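Local coordinates for designed CISK-PX domain (PDB 4OXW), which probably binds phosphoinositide lipids at membranes, being a computational redesign of the PX domain of the kinase CISK, at residues Q56-E61 against A102-V107; D47-H52 against P67-I72; P60-E65 against V96-L101. All coordinates share one frame; numbering follows the deposited sequence.

Contact 1 of 3, residues Q56-E61 against A102-V107; sequences QQRYPE and ANDELV
Arg58, the last helical residue of helix 45-58, reaches across to Asp104 and Leu106 and shows how one long side chain can serve a charged partner and an apolar one together. Its CB points toward segment 102-107; CG lies anti to the carbonyl carbon (chi1 -68°), and from there to NE the chain is extended. CD is the first atom to arrive, 3.7 Å from Asp104 OD1. At the next step the neighbour changes: Leu106 CD1 sits over one face of the guanidinium, above its centre and 3.7 Å from CZ, while NH2 runs on above the same leucine. NH1 turns to the carboxylate and forms a salt bridge, 2.8 Å to Asp104 OD1 on that oxygen's syn side. The bond is bent (138°), and Asp104 OD2 lies 3.0 Å from the same NH1. Tyr59 joins from the side, its ring edge bringing CE2 to 3.5 Å from Asp104 OD1. Asp104 is at the same time the N-cap of helix 105-112: its OD2 accepts from Leu106 N at 2.9 Å, a straighter bond (155°). OD1 thus takes the arginine's hydrogen bond and OD2 the helix's capping bond, with NH1 close to both oxygens, and a buried aspartate placed between a cation and a helix N terminus would be expected to stay ionised.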
loop_
_atom_site.group_PDB
_atom_site.type_symbol
_atom_site.label_atom_id
_atom_site.label_comp_id
_atom_site.label_asym_id
_atom_site.label_seq_id
_atom_site.Cartn_x
_atom_site.Cartn_y
_atom_site.Cartn_z
ATOM N N GLN A 56 12.580 2.519 -5.259
ATOM C CA GLN A 56 13.817 1.790 -5.080
ATOM C C GLN A 56 14.881 2.304 -6.055
ATOM O O GLN A 56 16.076 2.296 -5.748
ATOM C CB GLN A 56 13.518 0.330 -5.319
ATOM C CG GLN A 56 14.623 -0.650 -5.077
ATOM C CD GLN A 56 14.088 -2.060 -5.115
ATOM O OE1 GLN A 56 13.637 -2.542 -6.152
ATOM N NE2 GLN A 56 14.111 -2.721 -3.970
ATOM N N GLN A 57 14.457 2.768 -7.219
ATOM C CA GLN A 57 15.399 3.353 -8.177
ATOM C C GLN A 57 15.969 4.674 -7.653
ATOM O O GLN A 57 17.143 4.956 -7.859
ATOM C CB GLN A 57 14.758 3.533 -9.547
ATOM C CG GLN A 57 14.560 2.211 -10.278
ATOM C CD GLN A 57 13.423 2.212 -11.304
ATOM O OE1 GLN A 57 12.946 3.266 -11.749
ATOM N NE2 GLN A 57 12.985 1.011 -11.688
ATOM N N ARG A 58 15.161 5.450 -6.939
ATOM C CA ARG A 58 15.558 6.764 -6.474
ATOM C C ARG A 58 16.322 6.693 -5.154
ATOM O O ARG A 58 17.326 7.401 -4.955
ATOM C CB ARG A 58 14.317 7.638 -6.289
ATOM C CG ARG A 58 13.587 8.031 -7.564
ATOM C CD ARG A 58 12.454 9.000 -7.231
ATOM N NE ARG A 58 11.639 9.382 -8.382
ATOM C CZ ARG A 58 10.776 10.398 -8.386
ATOM N NH1 ARG A 58 10.610 11.148 -7.301
ATOM N NH2 ARG A 58 10.074 10.674 -9.481
ATOM N N TYR A 59 15.868 5.821 -4.255
ATOM C CA TYR A 59 16.339 5.778 -2.884
ATOM C C TYR A 59 16.516 4.351 -2.403
ATOM O O TYR A 59 15.908 3.961 -1.412
ATOM C CB TYR A 59 15.335 6.471 -1.974
ATOM C CG TYR A 59 15.146 7.949 -2.223
ATOM C CD1 TYR A 59 16.088 8.859 -1.756
ATOM C CD2 TYR A 59 14.018 8.452 -2.903
ATOM C CE1 TYR A 59 15.938 10.218 -1.952
ATOM C CE2 TYR A 59 13.874 9.822 -3.122
ATOM C CZ TYR A 59 14.838 10.692 -2.631
ATOM O OH TYR A 59 14.738 12.055 -2.807
ATOM N N PRO A 60 17.377 3.572 -3.064
ATOM C CA PRO A 60 17.586 2.161 -2.721
ATOM C C PRO A 60 18.021 1.926 -1.279
ATOM O O PRO A 60 17.702 0.885 -0.689
ATOM C CB PRO A 60 18.646 1.691 -3.716
ATOM C CG PRO A 60 19.297 2.968 -4.211
ATOM C CD PRO A 60 18.223 3.998 -4.196
ATOM N N GLU A 61 18.689 2.898 -0.676
ATOM C CA GLU A 61 19.093 2.789 0.729
ATOM C C GLU A 61 17.962 2.882 1.722
ATOM O O GLU A 61 18.127 2.462 2.862
ATOM C CB GLU A 61 20.059 3.934 1.089
ATOM C CG GLU A 61 21.318 3.961 0.238
ATOM C CD GLU A 61 21.147 4.584 -1.129
ATOM O OE1 GLU A 61 20.052 5.030 -1.535
ATOM O OE2 GLU A 61 22.172 4.643 -1.834
ATOM N N ALA A 102 8.408 10.558 2.288
ATOM C CA ALA A 102 7.065 11.098 2.532
ATOM C C ALA A 102 6.770 12.308 1.644
ATOM O O ALA A 102 5.607 12.571 1.269
ATOM C CB ALA A 102 6.913 11.474 4.006
ATOM N N ASN A 103 7.828 13.044 1.292
ATOM C CA ASN A 103 7.710 14.229 0.468
ATOM C C ASN A 103 7.993 14.028 -0.994
ATOM O O ASN A 103 7.879 14.954 -1.809
ATOM C CB ASN A 103 8.609 15.330 1.055
ATOM C CG ASN A 103 8.112 15.806 2.398
ATOM O OD1 ASN A 103 8.722 15.551 3.442
ATOM N ND2 ASN A 103 6.962 16.450 2.391
ATOM N N ASP A 104 8.347 12.804 -1.353
ATOM C CA ASP A 104 8.568 12.488 -2.717
ATOM C C ASP A 104 7.249 12.488 -3.496
ATOM O O ASP A 104 6.217 12.052 -2.981
ATOM C CB ASP A 104 9.297 11.154 -2.825
ATOM C CG ASP A 104 9.679 10.829 -4.222
ATOM O OD1 ASP A 104 10.861 10.995 -4.551
ATOM O OD2 ASP A 104 8.806 10.421 -5.016
ATOM N N GLU A 105 7.284 13.026 -4.711
ATOM C CA GLU A 105 6.090 13.197 -5.516
ATOM C C GLU A 105 5.333 11.855 -5.741
ATOM O O GLU A 105 4.101 11.842 -5.848
ATOM C CB GLU A 105 6.433 13.837 -6.856
ATOM C CG GLU A 105 6.788 15.315 -6.722
ATOM C CD GLU A 105 7.459 15.901 -7.959
ATOM O OE1 GLU A 105 7.260 15.364 -9.078
ATOM O OE2 GLU A 105 8.184 16.912 -7.803
ATOM N N LEU A 106 6.077 10.772 -5.825
ATOM C CA LEU A 106 5.447 9.448 -6.036
ATOM C C LEU A 106 4.617 9.093 -4.850
ATOM O O LEU A 106 3.512 8.573 -4.981
ATOM C CB LEU A 106 6.492 8.362 -6.261
ATOM C CG LEU A 106 7.213 8.450 -7.589
ATOM C CD1 LEU A 106 8.461 7.591 -7.555
ATOM C CD2 LEU A 106 6.281 8.055 -8.704
ATOM N N VAL A 107 5.163 9.320 -3.669
ATOM C CA VAL A 107 4.475 8.950 -2.462
ATOM C C VAL A 107 3.308 9.873 -2.220
ATOM O O VAL A 107 2.235 9.439 -1.829
ATOM C CB VAL A 107 5.450 8.963 -1.284
ATOM C CG1 VAL A 107 4.693 8.709 0.023
ATOM C CG2 VAL A 107 6.534 7.906 -1.525
#

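Contact 2 of 3, residues D47-H52 against P67-I72; sequences DFYWLH and PPKKWI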
loop_
_atom_site.group_PDB
_atom_site.type_symbol
_atom_site.label_atom_id
_atom_site.label_comp_id
_atom_site.label_asym_id
_atom_site.label_seq_id
_atom_site.Cartn_x
_atom_site.Cartn_y
_atom_site.Cartn_z
ATOM N N ASP A 47 -0.312 -1.636 -7.337
ATOM C CA ASP A 47 0.032 -0.206 -7.135
ATOM C C ASP A 47 1.231 -0.052 -6.192
ATOM O O ASP A 47 2.173 0.735 -6.451
ATOM C CB ASP A 47 -1.122 0.599 -6.627
ATOM C CG ASP A 47 -2.341 0.561 -7.545
ATOM O OD1 ASP A 47 -2.149 0.642 -8.765
ATOM O OD2 ASP A 47 -3.454 0.587 -6.997
ATOM N N PHE A 48 1.207 -0.755 -5.077
ATOM C CA PHE A 48 2.327 -0.788 -4.154
ATOM C C PHE A 48 3.598 -1.295 -4.814
ATOM O O PHE A 48 4.675 -0.771 -4.579
ATOM C CB PHE A 48 2.101 -1.691 -2.958
ATOM C CG PHE A 48 1.156 -1.169 -1.916
ATOM C CD1 PHE A 48 1.658 -0.523 -0.777
ATOM C CD2 PHE A 48 -0.207 -1.382 -1.997
ATOM C CE1 PHE A 48 0.786 -0.100 0.214
ATOM C CE2 PHE A 48 -1.085 -0.949 -1.000
ATOM C CZ PHE A 48 -0.574 -0.314 0.120
ATOM N N TYR A 49 3.475 -2.304 -5.678
ATOM C CA TYR A 49 4.631 -2.888 -6.349
ATOM C C TYR A 49 5.286 -1.883 -7.318
ATOM O O TYR A 49 6.507 -1.755 -7.324
ATOM C CB TYR A 49 4.181 -4.133 -7.102
ATOM C CG TYR A 49 5.313 -4.925 -7.717
ATOM C CD1 TYR A 49 5.949 -5.933 -7.007
ATOM C CD2 TYR A 49 5.693 -4.677 -9.012
ATOM C CE1 TYR A 49 6.991 -6.645 -7.568
ATOM C CE2 TYR A 49 6.711 -5.397 -9.589
ATOM C CZ TYR A 49 7.350 -6.369 -8.868
ATOM O OH TYR A 49 8.358 -7.076 -9.485
ATOM N N TRP A 50 4.467 -1.175 -8.087
ATOM C CA TRP A 50 4.952 -0.125 -8.982
ATOM C C TRP A 50 5.638 0.995 -8.176
ATOM O O TRP A 50 6.760 1.405 -8.538
ATOM C CB TRP A 50 3.825 0.441 -9.850
ATOM C CG TRP A 50 4.325 1.263 -11.032
ATOM C CD1 TRP A 50 4.651 0.802 -12.276
ATOM C CD2 TRP A 50 4.551 2.664 -11.049
ATOM N NE1 TRP A 50 5.083 1.850 -13.070
ATOM C CE2 TRP A 50 5.014 3.006 -12.349
ATOM C CE3 TRP A 50 4.418 3.669 -10.100
ATOM C CZ2 TRP A 50 5.344 4.300 -12.701
ATOM C CZ3 TRP A 50 4.722 4.954 -10.455
ATOM C CH2 TRP A 50 5.190 5.262 -11.748
ATOM N N LEU A 51 4.993 1.461 -7.096
ATOM C CA LEU A 51 5.573 2.494 -6.233
ATOM C C LEU A 51 6.959 2.027 -5.757
ATOM O O LEU A 51 7.958 2.763 -5.813
ATOM C CB LEU A 51 4.677 2.741 -5.022
ATOM C CG LEU A 51 5.322 3.644 -3.987
ATOM C CD1 LEU A 51 5.424 5.059 -4.547
ATOM C CD2 LEU A 51 4.499 3.618 -2.719
ATOM N N HIS A 52 7.028 0.785 -5.278
ATOM C CA HIS A 52 8.249 0.241 -4.745
ATOM C C HIS A 52 9.368 0.225 -5.768
ATOM O O HIS A 52 10.491 0.640 -5.492
ATOM C CB HIS A 52 7.982 -1.179 -4.341
ATOM C CG HIS A 52 9.155 -1.857 -3.742
ATOM N ND1 HIS A 52 9.676 -1.489 -2.516
ATOM C CD2 HIS A 52 9.901 -2.894 -4.180
ATOM C CE1 HIS A 52 10.691 -2.278 -2.231
ATOM N NE2 HIS A 52 10.854 -3.130 -3.228
ATOM N N PRO A 67 6.219 -6.607 0.820
ATOM C CA PRO A 67 5.642 -7.972 0.879
ATOM C C PRO A 67 5.681 -8.662 -0.482
ATOM O O PRO A 67 5.540 -8.026 -1.528
ATOM C CB PRO A 67 4.197 -7.721 1.344
ATOM C CG PRO A 67 4.301 -6.470 2.104
ATOM C CD PRO A 67 5.322 -5.615 1.425
ATOM N N PRO A 68 5.916 -9.964 -0.485
ATOM C CA PRO A 68 6.211 -10.659 -1.721
ATOM C C PRO A 68 5.045 -10.892 -2.682
ATOM O O PRO A 68 3.854 -10.912 -2.294
ATOM C CB PRO A 68 6.728 -12.019 -1.226
ATOM C CG PRO A 68 6.066 -12.232 0.045
ATOM C CD PRO A 68 5.897 -10.866 0.677
ATOM N N LYS A 69 5.402 -11.138 -3.943
ATOM C CA LYS A 69 4.455 -11.601 -4.936
ATOM C C LYS A 69 4.035 -13.018 -4.578
ATOM O O LYS A 69 4.828 -13.789 -4.050
ATOM C CB LYS A 69 5.047 -11.606 -6.359
ATOM C CG LYS A 69 5.297 -10.226 -6.918
ATOM C CD LYS A 69 5.636 -10.284 -8.396
ATOM C CE LYS A 69 7.052 -10.777 -8.625
ATOM N NZ LYS A 69 7.655 -10.168 -9.855
ATOM N N LYS A 70 2.770 -13.305 -4.873
ATOM C CA LYS A 70 2.174 -14.604 -4.539
ATOM C C LYS A 70 1.225 -15.003 -5.630
ATOM O O LYS A 70 0.584 -14.180 -6.245
ATOM C CB LYS A 70 1.378 -14.544 -3.223
ATOM C CG LYS A 70 2.222 -14.192 -1.981
ATOM C CD LYS A 70 1.430 -14.139 -0.676
ATOM C CE LYS A 70 1.080 -15.536 -0.213
ATOM N NZ LYS A 70 2.241 -16.465 -0.011
ATOM N N TRP A 71 1.133 -16.295 -5.860
ATOM C CA TRP A 71 0.010 -16.853 -6.580
ATOM C C TRP A 71 -1.141 -16.955 -5.541
ATOM O O TRP A 71 -1.075 -17.670 -4.511
ATOM C CB TRP A 71 0.389 -18.243 -7.105
ATOM C CG TRP A 71 -0.781 -19.070 -7.573
ATOM C CD1 TRP A 71 -1.519 -18.877 -8.698
ATOM C CD2 TRP A 71 -1.292 -20.258 -6.945
ATOM N NE1 TRP A 71 -2.488 -19.870 -8.800
ATOM C CE2 TRP A 71 -2.370 -20.715 -7.732
ATOM C CE3 TRP A 71 -0.960 -20.966 -5.782
ATOM C CZ2 TRP A 71 -3.095 -21.865 -7.393
ATOM C CZ3 TRP A 71 -1.705 -22.072 -5.441
ATOM C CH2 TRP A 71 -2.745 -22.510 -6.249
ATOM N N ILE A 72 -2.191 -16.242 -5.772
ATOM C CA ILE A 72 -3.336 -16.234 -4.812
ATOM C C ILE A 72 -4.510 -16.715 -5.607
ATOM O O ILE A 72 -4.897 -16.049 -6.536
ATOM C CB ILE A 72 -3.657 -14.823 -4.242
ATOM C CG1 ILE A 72 -2.376 -14.165 -3.769
ATOM C CG2 ILE A 72 -4.693 -14.880 -3.096
ATOM C CD1 ILE A 72 -2.587 -12.955 -2.936
#
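The flat group here is the phenol of Tyr49, on helix 45-58, and Lys69 comes to it along one side, from CE1 round to the hydroxyl. CG and CD of the lysine each lie 4.0 Å from Tyr49 CE1, and the amine then passes CZ to end beside OH, its approach oblique to the ring. The setting is the proline-rich loop of the PX fold. Pro64, Pro67 and Lys69 occupy the marked positions of the family's ΨPxxPxK motif, with Val63 as the hydrophobic first residue, and this loop follows the helix that packs beside the three-stranded antiparallel sheet. In PX domains the loop commonly borders the phosphoinositide pocket, so a related role is plausible for the designed protein.

Pro67, Pro68 and Lys69 all have polyproline II-like backbone angles, and the resulting extended run brings Lys69 opposite Tyr49, their CA atoms 8.8 Å apart. Its first two torsions project the chain toward the tyrosine; a bend at chi3 (-75°) followed by a skewed chi4 then swings the amine round to the hydroxyl. Tyr49 meets it with CG anti to the backbone N (chi1 -173°), which holds the ring out from the helix on the loop side.

This is a surface contact of just two residues, and the loop has further holds on its surroundings. One helical turn earlier, Tyr45 OH bonds Pro67 O; Leu66 packs on Phe48, Tyr49 and His52; and Pro68 O receives Arg84 NH2 from helix 78-96. Across the contact itself there is a single hydrogen bond, a rather long one, from Lys69 NZ to Tyr49 OH at 3.2 Å. Lys69 CE, the carbon before the amine, is 4.0 Å from Tyr49 OH.

Contact 3 of 3, residues P60-E65 against V96-L101; sequences PELVPE and VSHPVL
Leu62 packs against His98 and Leu101, and most of what passes between them is apolar. Leu62 CB lies over one face of the imidazole, displaced toward the rim of the ring and 4.2 Å above its plane, while the branch end CD2 touches the ring at His98 CD2, 3.9 Å away. The same CB also faces the buried Leu101, whose CD1 stands 4.0 Å from it, so the root of the leucine is shared between a ring and a methyl group. With CG anti to the carbonyl carbon (chi1 -57°), Leu62 sends CD2 to the ring's CD2-NE2 side.

In the PX fold this joins the loop leaving helix 45-58, just before its proline-rich part, to the turn between helices 78-96 and 99-102. His98 is the N-cap residue of the short helix, and Pro64 packs on Tyr91, Arg94 and Ile95 of the long one.

Among polar approaches, no hydrogen bond crosses the contact, although the backbone oxygen Leu62 O comes to 3.6 Å from His98 CE1. The imidazole finds its strong partner nearby in sequence: His98 ND1 is hydrogen-bonded to Arg94 O, near the end of helix 78-96, which helps to hold the orientation of the ring whose one face Leu62 covers.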
loop_
_atom_site.group_PDB
_atom_site.type_symbol
_atom_site.label_atom_id
_atom_site.label_comp_id
_atom_site.label_asym_id
_atom_site.label_seq_id
_atom_site.Cartn_x
_atom_site.Cartn_y
_atom_site.Cartn_z
ATOM N N PRO A 60 17.377 3.572 -3.064
ATOM C CA PRO A 60 17.586 2.161 -2.721
ATOM C C PRO A 60 18.021 1.926 -1.279
ATOM O O PRO A 60 17.702 0.885 -0.689
ATOM C CB PRO A 60 18.646 1.691 -3.716
ATOM C CG PRO A 60 19.297 2.968 -4.211
ATOM C CD PRO A 60 18.223 3.998 -4.196
ATOM N N GLU A 61 18.689 2.898 -0.676
ATOM C CA GLU A 61 19.093 2.789 0.729
ATOM C C GLU A 61 17.962 2.882 1.722
ATOM O O GLU A 61 18.127 2.462 2.862
ATOM C CB GLU A 61 20.059 3.934 1.089
ATOM C CG GLU A 61 21.318 3.961 0.238
ATOM C CD GLU A 61 21.147 4.584 -1.129
ATOM O OE1 GLU A 61 20.052 5.030 -1.535
ATOM O OE2 GLU A 61 22.172 4.643 -1.834
ATOM N N LEU A 62 16.862 3.532 1.346
ATOM C CA LEU A 62 15.834 3.837 2.313
ATOM C C LEU A 62 14.571 3.005 2.193
ATOM O O LEU A 62 13.779 2.951 3.131
ATOM C CB LEU A 62 15.400 5.286 2.174
ATOM C CG LEU A 62 16.530 6.293 2.316
ATOM C CD1 LEU A 62 15.886 7.674 2.189
ATOM C CD2 LEU A 62 17.211 6.062 3.666
ATOM N N VAL A 63 14.356 2.426 1.035
ATOM C CA VAL A 63 13.086 1.709 0.805
ATOM C C VAL A 63 13.115 0.388 1.561
ATOM O O VAL A 63 14.063 -0.403 1.421
ATOM C CB VAL A 63 12.812 1.490 -0.690
ATOM C CG1 VAL A 63 11.501 0.738 -0.898
ATOM C CG2 VAL A 63 12.716 2.809 -1.442
ATOM N N PRO A 64 12.078 0.130 2.366
ATOM C CA PRO A 64 11.954 -1.130 3.076
ATOM C C PRO A 64 11.592 -2.298 2.147
ATOM O O PRO A 64 11.248 -2.100 0.984
ATOM C CB PRO A 64 10.810 -0.876 4.055
ATOM C CG PRO A 64 10.036 0.230 3.499
ATOM C CD PRO A 64 10.968 1.050 2.662
ATOM N N GLU A 65 11.643 -3.491 2.704
ATOM C CA GLU A 65 11.215 -4.691 2.034
ATOM C C GLU A 65 9.696 -4.683 1.743
ATOM O O GLU A 65 8.893 -4.472 2.632
ATOM C CB GLU A 65 11.555 -5.874 2.940
ATOM C CG GLU A 65 11.260 -7.209 2.290
ATOM C CD GLU A 65 11.355 -8.377 3.264
ATOM O OE1 GLU A 65 11.505 -8.134 4.493
ATOM O OE2 GLU A 65 11.274 -9.534 2.781
ATOM N N VAL A 96 6.588 6.411 5.166
ATOM C CA VAL A 96 6.176 7.752 5.567
ATOM C C VAL A 96 7.005 8.200 6.789
ATOM O O VAL A 96 7.042 9.398 7.099
ATOM C CB VAL A 96 4.680 7.786 5.837
ATOM C CG1 VAL A 96 4.232 9.014 6.607
ATOM C CG2 VAL A 96 3.991 7.723 4.477
ATOM N N SER A 97 7.666 7.241 7.433
ATOM C CA SER A 97 8.580 7.550 8.552
ATOM C C SER A 97 9.857 8.247 8.070
ATOM O O SER A 97 10.573 8.828 8.889
ATOM C CB SER A 97 8.945 6.285 9.345
ATOM O OG SER A 97 10.062 5.644 8.720
ATOM N N HIS A 98 10.170 8.183 6.775
ATOM C CA HIS A 98 11.314 8.897 6.205
ATOM C C HIS A 98 10.828 10.152 5.567
ATOM O O HIS A 98 10.230 10.117 4.497
ATOM C CB HIS A 98 12.034 8.119 5.109
ATOM C CG HIS A 98 12.751 6.903 5.585
ATOM N ND1 HIS A 98 12.135 5.677 5.721
ATOM C CD2 HIS A 98 14.047 6.715 5.938
ATOM C CE1 HIS A 98 13.013 4.789 6.153
ATOM N NE2 HIS A 98 14.179 5.393 6.294
ATOM N N PRO A 99 11.115 11.294 6.194
ATOM C CA PRO A 99 10.736 12.559 5.598
ATOM C C PRO A 99 10.991 12.698 4.090
ATOM O O PRO A 99 10.121 13.162 3.370
ATOM C CB PRO A 99 11.584 13.568 6.387
ATOM C CG PRO A 99 11.727 12.946 7.734
ATOM C CD PRO A 99 11.794 11.463 7.491
ATOM N N VAL A 100 12.167 12.291 3.599
ATOM C CA VAL A 100 12.516 12.403 2.193
ATOM C C VAL A 100 11.566 11.589 1.262
ATOM O O VAL A 100 11.210 12.010 0.176
ATOM C CB VAL A 100 13.974 11.937 1.959
ATOM C CG1 VAL A 100 14.275 11.866 0.478
ATOM C CG2 VAL A 100 14.960 12.899 2.630
ATOM N N LEU A 101 11.176 10.408 1.714
ATOM C CA LEU A 101 10.206 9.607 0.956
ATOM C C LEU A 101 8.790 10.156 1.090
ATOM O O LEU A 101 8.064 10.205 0.105
ATOM C CB LEU A 101 10.209 8.159 1.451
ATOM C CG LEU A 101 11.556 7.435 1.357
ATOM C CD1 LEU A 101 11.444 6.021 1.860
ATOM C CD2 LEU A 101 12.080 7.445 -0.051
#

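After the three strands of the sheet, the chain enters helix 45-58, where contacts 2 and 1 begin in turn; contact 3 starts in the loop just beyond, sharing Pro60 and Glu61 with contact 1. Contact 2 closes first, a short loop returning at 67-72. The chain then runs through helix 78-96 before 96-101 closes contact 3, just ahead of 102-107, which closes contact 1; contact 2 crosses both. Contacts 1 and 3 lie with centres about 7 Å apart, bridged by Tyr59 against Val100 and Leu101. Contact 2 ties the helix to the proline-rich loop, contact 3 that loop's start to the turn before helix 99-102, and contact 1 the helix's end to the start of helix 105-112.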